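Blr6230 protein (Bradyrhizobium diazoefficiens USDA 110, PDB 5NGG) is a subclass B3 metallo-beta-lactamase that probably hydrolyses the amide bond of beta-lactam antibiotics at a zinc-containing active site. Local coordinates at residues Gly54-Tyr58 / Met69-Met73; Lys61-Ile67 / Leu164-Leu169; Tyr223-Phe227 / Leu276-Asp281. All blocks are in the same frame, centred on the assembly; numbering follows the deposited sequence. Where two conformers were deposited one is given.

Interaction 1 (Gly54-Tyr58 / Met69-Met73); sequences GIAVY and MDTAM
Tyr58 and Met69 form the terminal hydrogen-bonded pair of the antiparallel hairpin 58-62/65-69, at the end where its strands run on toward the zinc site. Tyr58 N bonds to Met69 O at 3.1 Å. In the reciprocal bond Met69 N lies 2.8 Å from Tyr58 O. Their side chains share one face of the sheet: Met69 CG, anti to the backbone N (chi1 -179°), passes the aromatic ring at 4.0 Å from Tyr58 CD1, and bends at the next two torsions carry the thioether away. The phenol hydroxyl is held by Gly240 O and Tyr246 OH.

Beyond this pair the segments 54-58 and 69-73 separate and water fills in between them. Ala56 O accepts from two waters, one of which also donates to Thr71 O and the other to Asp70 OD2. Asp70 directs its carboxylate to Asn99 and Thr100. The backbone carbonyl oxygen of Asp70 is buried without a hydrogen-bond partner in the model; Val57 CG1 packs against it, 3.3 Å from Asp70 O, while on the other branch of the valine Val57 CG2 lies 3.4 Å from Thr71 O.

In the alpha-beta/beta-alpha sandwich of metallo-beta-lactamases, loops at the edge of the sheets carry the metal ligands, and both segments here support them from the second shell. Gly54 O accepts from ND1 of the zinc ligand His242, and Thr71 OG1 bonds to the backbone of His106, another ligand, and of Gly109. Ile55, its side chain about 6 Å from a zinc ion, packs on His242 and Asp105. Ile55 CG2 lies 3.9 Å from Ala72 CB, whereas Ile55 CD1 crosses the Met73 side chain at about a right angle, touching Met73 CG.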
loop_
_atom_site.group_PDB
_atom_site.type_symbol
_atom_site.label_atom_id
_atom_site.label_comp_id
_atom_site.label_asym_id
_atom_site.label_seq_id
_atom_site.Cartn_x
_atom_site.Cartn_y
_atom_site.Cartn_z
ATOM N N GLY A 54 7.509 -1.035 -9.982
ATOM C CA GLY A 54 6.154 -0.516 -10.050
ATOM C C GLY A 54 5.269 -0.796 -8.867
ATOM O O GLY A 54 4.175 -0.239 -8.838
ATOM N N ILE A 55 5.713 -1.626 -7.904
ATOM C CA ILE A 55 4.928 -1.957 -6.708
ATOM C C ILE A 55 5.872 -1.811 -5.512
ATOM O O ILE A 55 6.943 -2.420 -5.481
ATOM C CB ILE A 55 4.353 -3.386 -6.751
ATOM C CG1 ILE A 55 3.315 -3.515 -7.874
ATOM C CG2 ILE A 55 3.732 -3.734 -5.391
ATOM C CD1 ILE A 55 2.919 -4.928 -8.189
ATOM N N ALA A 56 5.476 -1.002 -4.541
ATOM C CA ALA A 56 6.311 -0.725 -3.360
ATOM C C ALA A 56 6.008 -1.727 -2.256
ATOM O O ALA A 56 4.846 -1.943 -1.896
ATOM C CB ALA A 56 6.026 0.689 -2.877
ATOM N N VAL A 57 7.073 -2.289 -1.694
ATOM C CA VAL A 57 7.024 -3.239 -0.571
ATOM C C VAL A 57 8.104 -2.764 0.382
ATOM O O VAL A 57 9.162 -2.319 -0.086
ATOM C CB VAL A 57 7.296 -4.695 -1.049
ATOM C CG1 VAL A 57 7.269 -5.657 0.145
ATOM C CG2 VAL A 57 6.277 -5.100 -2.109
ATOM N N TYR A 58 7.868 -2.890 1.688
ATOM C CA TYR A 58 8.832 -2.401 2.662
ATOM C C TYR A 58 9.064 -3.433 3.755
ATOM O O TYR A 58 8.180 -4.189 4.130
ATOM C CB TYR A 58 8.370 -1.099 3.322
ATOM C CG TYR A 58 7.872 -0.059 2.361
ATOM C CD1 TYR A 58 6.560 -0.088 1.902
ATOM C CD2 TYR A 58 8.693 0.970 1.903
ATOM C CE1 TYR A 58 6.084 0.855 1.000
ATOM C CE2 TYR A 58 8.216 1.933 1.024
ATOM C CZ TYR A 58 6.913 1.866 0.577
ATOM O OH TYR A 58 6.458 2.826 -0.306
ATOM N N MET A 69 5.583 -4.798 5.106
ATOM C CA MET A 69 4.482 -3.936 4.634
ATOM C C MET A 69 4.198 -4.297 3.187
ATOM O O MET A 69 4.966 -3.942 2.293
ATOM C CB MET A 69 4.860 -2.464 4.756
ATOM C CG MET A 69 3.755 -1.510 4.319
ATOM S SD MET A 69 2.268 -1.486 5.346
ATOM C CE MET A 69 2.919 -0.760 6.841
ATOM N N ASP A 70 3.101 -5.037 2.995
ATOM C CA ASP A 70 2.588 -5.490 1.698
ATOM C C ASP A 70 3.489 -6.549 1.048
ATOM O O ASP A 70 4.545 -6.922 1.555
ATOM C CB ASP A 70 2.275 -4.303 0.757
ATOM C CG ASP A 70 1.080 -3.496 1.211
ATOM O OD1 ASP A 70 0.101 -4.061 1.760
ATOM O OD2 ASP A 70 1.110 -2.260 0.964
ATOM N N THR A 71 2.966 -7.083 -0.061
ATOM C CA THR A 71 3.762 -7.891 -0.989
ATOM C C THR A 71 3.476 -7.362 -2.415
ATOM O O THR A 71 3.117 -6.195 -2.568
ATOM C CB THR A 71 3.470 -9.400 -0.826
ATOM O OG1 THR A 71 2.068 -9.656 -1.013
ATOM C CG2 THR A 71 3.947 -9.906 0.521
ATOM N N ALA A 72 3.691 -8.168 -3.453
ATOM C CA ALA A 72 3.504 -7.706 -4.825
ATOM C C ALA A 72 2.590 -8.687 -5.554
ATOM O O ALA A 72 1.804 -9.389 -4.910
ATOM C CB ALA A 72 4.860 -7.483 -5.502
ATOM N N MET A 73 2.682 -8.771 -6.879
ATOM C CA MET A 73 1.846 -9.698 -7.620
ATOM C C MET A 73 2.119 -11.128 -7.177
ATOM O O MET A 73 3.228 -11.422 -6.719
ATOM C CB MET A 73 2.081 -9.579 -9.123
ATOM C CG MET A 73 1.590 -8.282 -9.748
ATOM S SD MET A 73 -0.207 -8.164 -9.840
ATOM C CE MET A 73 -0.545 -9.256 -11.217
HETATM O O HOH W 1 2.603 -3.497 -2.342
HETATM O O HOH W 2 3.275 -0.801 0.414
#

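Interaction 2 (Lys61-Ile67 / Leu164-Leu169); sequences KTSQGLI and LGDTTL
Thr62, Ser63 and Gln64 meet Leu164, Gly165 and Asp166 where two beta turns face each other, a type I turn at 62-65 and a type II' turn at 164-167. Each turn closes a hairpin belonging to one of the two sheets of the metallo-beta-lactamase sandwich.

The polar contacts centre on the Asp166 carboxylate. Ser63 N donates to Asp166 OD1 at 3.0 Å, from above the carboxylate plane, and Thr167 OG1 donates to the same oxygen from the opposite face, so that two bonds fix the rotation of the group. A weak bond runs back from Asp166 N to Ser63 OG, and a water donates to both Lys61 O and Asp166 OD2. Thr62 OG1 braces its own turn: it accepts from Gln64 N in an ST turn and donates to Gly65 O.

Apolar and van der Waals contacts complete the joint. Gln64 CG rests 3.5 Å from Gly165 CA, and the lack of a side chain on this glycine is what lets the two turns come so close. Leu164, which also touches Lys95 and Leu96 of strand 94-98, is crossed at about a right angle by Thr62. The Leu164 and Ile67 side chains run past each other in opposite directions, with Leu164 CD2 3.8 Å from Ile67 CG1. Thr62 CG2 abuts Thr167 CB at 3.6 Å. Between the sheets, Ile67 CD1 meets Leu169 CD1 at 3.6 Å.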
loop_
_atom_site.group_PDB
_atom_site.type_symbol
_atom_site.label_atom_id
_atom_site.label_comp_id
_atom_site.label_asym_id
_atom_site.label_seq_id
_atom_site.Cartn_x
_atom_site.Cartn_y
_atom_site.Cartn_z
ATOM N N LYS A 61 12.551 -2.734 10.223
ATOM C CA LYS A 61 13.401 -3.479 11.134
ATOM C C LYS A 61 13.123 -3.064 12.571
ATOM O O LYS A 61 13.270 -1.895 12.910
ATOM C CB LYS A 61 14.859 -3.236 10.774
ATOM C CG LYS A 61 15.839 -4.069 11.580
ATOM C CD LYS A 61 17.279 -3.761 11.201
ATOM C CE LYS A 61 18.269 -4.698 11.865
ATOM N NZ LYS A 61 19.670 -4.450 11.416
ATOM N N THR A 62 12.737 -4.028 13.404
ATOM C CA THR A 62 12.486 -3.776 14.812
ATOM C C THR A 62 13.461 -4.591 15.661
ATOM O O THR A 62 14.121 -5.527 15.203
ATOM C CB THR A 62 11.030 -4.114 15.245
ATOM O OG1 THR A 62 10.943 -5.496 15.618
ATOM C CG2 THR A 62 10.016 -3.754 14.147
ATOM N N SER A 63 13.473 -4.268 16.944
ATOM C CA SER A 63 14.270 -4.993 17.910
ATOM C C SER A 63 13.803 -6.446 18.112
ATOM O O SER A 63 14.517 -7.206 18.748
ATOM C CB SER A 63 14.222 -4.263 19.253
ATOM O OG SER A 63 12.878 -4.161 19.679
ATOM N N GLN A 64 12.601 -6.814 17.666
ATOM C CA GLN A 64 12.067 -8.174 17.860
ATOM C C GLN A 64 11.703 -8.848 16.554
ATOM O O GLN A 64 10.888 -9.784 16.535
ATOM C CB GLN A 64 10.864 -8.133 18.807
ATOM C CG GLN A 64 11.259 -7.737 20.224
ATOM C CD GLN A 64 12.070 -8.807 20.941
ATOM O OE1 GLN A 64 11.934 -10.003 20.667
ATOM N NE2 GLN A 64 12.924 -8.378 21.861
ATOM N N GLY A 65 12.297 -8.385 15.462
ATOM C CA GLY A 65 12.054 -8.986 14.169
ATOM C C GLY A 65 11.617 -7.973 13.145
ATOM O O GLY A 65 11.702 -6.781 13.360
ATOM N N LEU A 66 11.146 -8.478 12.020
ATOM C CA LEU A 66 10.777 -7.661 10.878
ATOM C C LEU A 66 9.275 -7.555 10.740
ATOM O O LEU A 66 8.544 -8.525 10.972
ATOM C CB LEU A 66 11.351 -8.227 9.567
ATOM C CG LEU A 66 12.843 -8.503 9.654
ATOM C CD1 LEU A 66 13.317 -9.124 8.344
ATOM C CD2 LEU A 66 13.634 -7.255 10.039
ATOM N N ILE A 67 8.836 -6.359 10.332
ATOM C CA ILE A 67 7.475 -6.147 9.855
ATOM C C ILE A 67 7.556 -6.032 8.333
ATOM O O ILE A 67 8.360 -5.243 7.820
ATOM C CB ILE A 67 6.840 -4.862 10.436
ATOM C CG1 ILE A 67 6.848 -4.911 11.969
ATOM C CG2 ILE A 67 5.434 -4.651 9.850
ATOM C CD1 ILE A 67 6.412 -3.607 12.610
ATOM N N LEU A 164 5.611 -4.211 17.305
ATOM C CA LEU A 164 6.587 -5.311 17.352
ATOM C C LEU A 164 7.868 -4.758 17.956
ATOM O O LEU A 164 8.469 -3.825 17.404
ATOM C CB LEU A 164 6.871 -5.892 15.960
ATOM C CG LEU A 164 7.877 -7.066 15.905
ATOM C CD1 LEU A 164 7.374 -8.313 16.633
ATOM C CD2 LEU A 164 8.247 -7.418 14.474
ATOM N N GLY A 165 8.249 -5.286 19.119
ATOM C CA GLY A 165 9.435 -4.808 19.780
ATOM C C GLY A 165 9.376 -3.321 20.072
ATOM O O GLY A 165 8.452 -2.839 20.724
ATOM N N ASP A 166 10.368 -2.599 19.559
ATOM C CA ASP A 166 10.517 -1.154 19.743
ATOM C C ASP A 166 9.736 -0.260 18.771
ATOM O O ASP A 166 9.890 0.963 18.805
ATOM C CB ASP A 166 12.008 -0.768 19.671
ATOM C CG ASP A 166 12.666 -1.132 18.340
ATOM O OD1 ASP A 166 11.995 -1.650 17.407
ATOM O OD2 ASP A 166 13.894 -0.944 18.248
ATOM N N THR A 167 8.899 -0.852 17.918
ATOM C CA THR A 167 8.278 -0.132 16.811
ATOM C C THR A 167 6.758 -0.256 16.854
ATOM O O THR A 167 6.231 -1.345 16.953
ATOM C CB THR A 167 8.837 -0.673 15.486
ATOM O OG1 THR A 167 10.248 -0.427 15.443
ATOM C CG2 THR A 167 8.211 -0.009 14.293
ATOM N N THR A 168 6.080 0.879 16.792
ATOM C CA THR A 168 4.616 0.926 16.786
ATOM C C THR A 168 4.095 1.685 15.560
ATOM O O THR A 168 4.567 2.792 15.230
ATOM C CB THR A 168 4.114 1.609 18.062
ATOM O OG1 THR A 168 4.519 0.830 19.187
ATOM C CG2 THR A 168 2.588 1.738 18.086
ATOM N N LEU A 169 3.073 1.112 14.917
ATOM C CA LEU A 169 2.364 1.780 13.834
ATOM C C LEU A 169 0.922 2.006 14.259
ATOM O O LEU A 169 0.342 1.181 14.999
ATOM C CB LEU A 169 2.397 0.976 12.532
ATOM C CG LEU A 169 3.799 0.746 11.949
ATOM C CD1 LEU A 169 4.374 -0.616 12.353
ATOM C CD2 LEU A 169 3.796 0.890 10.448
HETATM O O HOH W 3 14.897 -0.770 15.390
#

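Interaction 3 (Tyr223-Phe227 / Leu276-Asp281); sequences YRATF and LSEDFD
Arg224 and Asp281 pair across two nearly antiparallel helices, 219-232 and 268-291, whose local axes here approach to 10.5 Å. Arg224 NH2 donates to Asp281 OD1 at 2.7 Å, in the guanidinium plane and nearly along the C-O bond of the carboxylate. A second, weak bond comes from NH1; both N-H groups converge on one carboxylate oxygen, and the pair is not bidentate. The salt bridge and the guanidinium contact belong to one of two conformers of Arg224 and may not be constant.

The guanidinium also lies against an aromatic cluster, with Phe280 CE2 over the centre of one face and the two planes 69° apart. Phe280 CG, anti to the backbone N (chi1 -177°), directs the ring toward helix 219-232, where Tyr223 and Phe227 both meet it from the same side of its plane. Phe227 turns its edge to the Phe280 face in an offset edge-to-face pair, with 5.5 Å between the ring centroids. Ser277 CA lies over a face of Phe227 in a CH-pi contact, 4.0 Å from the ring centroid. Phe280 CE1 sits over one face of the Tyr223 ring, 3.5 Å from Tyr223 CG, while the tyrosine hydroxyl is satisfied by Thr204 O and Asn208 ND2.

Tyr223 also approaches the zinc ligand His177. The rings thus fill the buried part of the interface, and at its partly exposed margin the charges are probably paired in this conformer.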
loop_
_atom_site.group_PDB
_atom_site.type_symbol
_atom_site.label_atom_id
_atom_site.label_comp_id
_atom_site.label_asym_id
_atom_site.label_seq_id
_atom_site.Cartn_x
_atom_site.Cartn_y
_atom_site.Cartn_z
ATOM N N TYR A 223 -14.091 7.833 -0.671
ATOM C CA TYR A 223 -13.003 8.549 -1.360
ATOM C C TYR A 223 -12.898 9.995 -0.922
ATOM O O TYR A 223 -11.850 10.521 -0.628
ATOM C CB TYR A 223 -13.194 8.515 -2.863
ATOM C CG TYR A 223 -12.595 7.323 -3.603
ATOM C CD1 TYR A 223 -11.228 7.256 -3.899
ATOM C CD2 TYR A 223 -13.402 6.302 -4.091
ATOM C CE1 TYR A 223 -10.703 6.204 -4.629
ATOM C CE2 TYR A 223 -12.885 5.250 -4.834
ATOM C CZ TYR A 223 -11.540 5.205 -5.089
ATOM O OH TYR A 223 -11.079 4.166 -5.873
ATOM N N ARG A 224 -14.030 10.693 -0.905
ATOM C CA ARG A 224 -13.998 12.135 -0.563
ATOM C C ARG A 224 -13.665 12.372 0.923
ATOM O O ARG A 224 -12.966 13.332 1.251
ATOM C CB ARG A 224 -15.278 12.853 -1.019
ATOM C CG ARG A 224 -15.385 13.026 -2.537
ATOM C CD ARG A 224 -16.807 13.374 -2.928
ATOM N NE ARG A 224 -17.015 13.763 -4.314
ATOM C CZ ARG A 224 -16.119 14.313 -5.135
ATOM N NH1 ARG A 224 -14.883 14.565 -4.743
ATOM N NH2 ARG A 224 -16.482 14.620 -6.374
ATOM N N ALA A 225 -14.093 11.476 1.808
ATOM C CA ALA A 225 -13.648 11.546 3.218
ATOM C C ALA A 225 -12.126 11.344 3.302
ATOM O O ALA A 225 -11.420 12.064 4.013
ATOM C CB ALA A 225 -14.366 10.509 4.073
ATOM N N THR A 226 -11.609 10.410 2.508
ATOM C CA THR A 226 -10.175 10.129 2.507
ATOM C C THR A 226 -9.309 11.265 1.958
ATOM O O THR A 226 -8.261 11.583 2.539
ATOM C CB THR A 226 -9.943 8.797 1.782
ATOM O OG1 THR A 226 -10.425 7.766 2.644
ATOM C CG2 THR A 226 -8.469 8.573 1.450
ATOM N N PHE A 227 -9.744 11.910 0.867
ATOM C CA PHE A 227 -8.945 13.028 0.349
ATOM C C PHE A 227 -8.830 14.147 1.385
ATOM O O PHE A 227 -7.774 14.727 1.609
ATOM C CB PHE A 227 -9.530 13.616 -0.937
ATOM C CG PHE A 227 -9.746 12.619 -2.044
ATOM C CD1 PHE A 227 -8.840 11.602 -2.313
ATOM C CD2 PHE A 227 -10.874 12.724 -2.850
ATOM C CE1 PHE A 227 -9.081 10.709 -3.354
ATOM C CE2 PHE A 227 -11.116 11.841 -3.887
ATOM C CZ PHE A 227 -10.212 10.836 -4.144
ATOM N N LEU A 276 -5.167 13.652 -6.576
ATOM C CA LEU A 276 -6.135 12.559 -6.541
ATOM C C LEU A 276 -7.584 13.006 -6.584
ATOM O O LEU A 276 -8.413 12.389 -7.270
ATOM C CB LEU A 276 -5.947 11.707 -5.280
ATOM C CG LEU A 276 -4.707 10.847 -5.189
ATOM C CD1 LEU A 276 -4.675 10.195 -3.822
ATOM C CD2 LEU A 276 -4.672 9.792 -6.289
ATOM N N SER A 277 -7.907 14.061 -5.849
ATOM C CA SER A 277 -9.275 14.571 -5.810
ATOM C C SER A 277 -9.700 15.108 -7.185
ATOM O O SER A 277 -10.844 14.912 -7.651
ATOM C CB SER A 277 -9.374 15.657 -4.740
ATOM O OG SER A 277 -10.706 16.096 -4.590
ATOM N N GLU A 278 -8.768 15.774 -7.856
ATOM C CA GLU A 278 -9.045 16.300 -9.177
ATOM C C GLU A 278 -9.263 15.166 -10.187
ATOM O O GLU A 278 -10.191 15.201 -10.986
ATOM C CB GLU A 278 -7.927 17.248 -9.594
ATOM C CG GLU A 278 -7.954 18.537 -8.763
ATOM C CD GLU A 278 -6.706 19.398 -8.862
ATOM O OE1 GLU A 278 -5.697 18.979 -9.468
ATOM O OE2 GLU A 278 -6.734 20.511 -8.299
ATOM N N ASP A 279 -8.446 14.121 -10.108
ATOM C CA ASP A 279 -8.659 12.985 -10.989
ATOM C C ASP A 279 -9.966 12.258 -10.638
ATOM O O ASP A 279 -10.659 11.773 -11.542
ATOM C CB ASP A 279 -7.494 11.996 -10.985
ATOM C CG ASP A 279 -7.615 10.985 -12.120
ATOM O OD1 ASP A 279 -7.627 11.397 -13.310
ATOM O OD2 ASP A 279 -7.755 9.778 -11.841
ATOM N N PHE A 280 -10.291 12.168 -9.346
ATOM C CA PHE A 280 -11.537 11.547 -8.921
ATOM C C PHE A 280 -12.741 12.237 -9.578
ATOM O O PHE A 280 -13.633 11.587 -10.140
ATOM C CB PHE A 280 -11.688 11.590 -7.402
ATOM C CG PHE A 280 -12.920 10.911 -6.913
ATOM C CD1 PHE A 280 -12.928 9.531 -6.687
ATOM C CD2 PHE A 280 -14.102 11.632 -6.729
ATOM C CE1 PHE A 280 -14.094 8.900 -6.299
ATOM C CE2 PHE A 280 -15.252 10.993 -6.333
ATOM C CZ PHE A 280 -15.253 9.633 -6.105
ATOM N N ASP A 281 -12.773 13.559 -9.530
ATOM C CA ASP A 281 -13.847 14.293 -10.160
ATOM C C ASP A 281 -13.951 13.979 -11.665
ATOM O O ASP A 281 -15.059 13.832 -12.206
ATOM C CB ASP A 281 -13.643 15.795 -9.991
ATOM C CG ASP A 281 -13.850 16.279 -8.566
ATOM O OD1 ASP A 281 -14.383 15.532 -7.731
ATOM O OD2 ASP A 281 -13.450 17.425 -8.272
#

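Interaction 1 is wholly buried near the centre of the chain, whereas interactions 2 and 3 are partly buried and lie on opposite sides of that centre. Interactions 1 and 2 share the hairpin 58-62/65-69, one at each end, and they touch through Met69 CE and Leu169 CD2, 4.1 Å apart. Interaction 3 is separate, its nearest atoms about 14 Å from interaction 1, and joins two helices instead of strands and loops. The chemistry differs accordingly: backbone bonds and enclosed waters close to the zinc site, a shared aspartate oxygen linking turns at the sandwich edge, and aromatic packing with an outer salt bridge between helices.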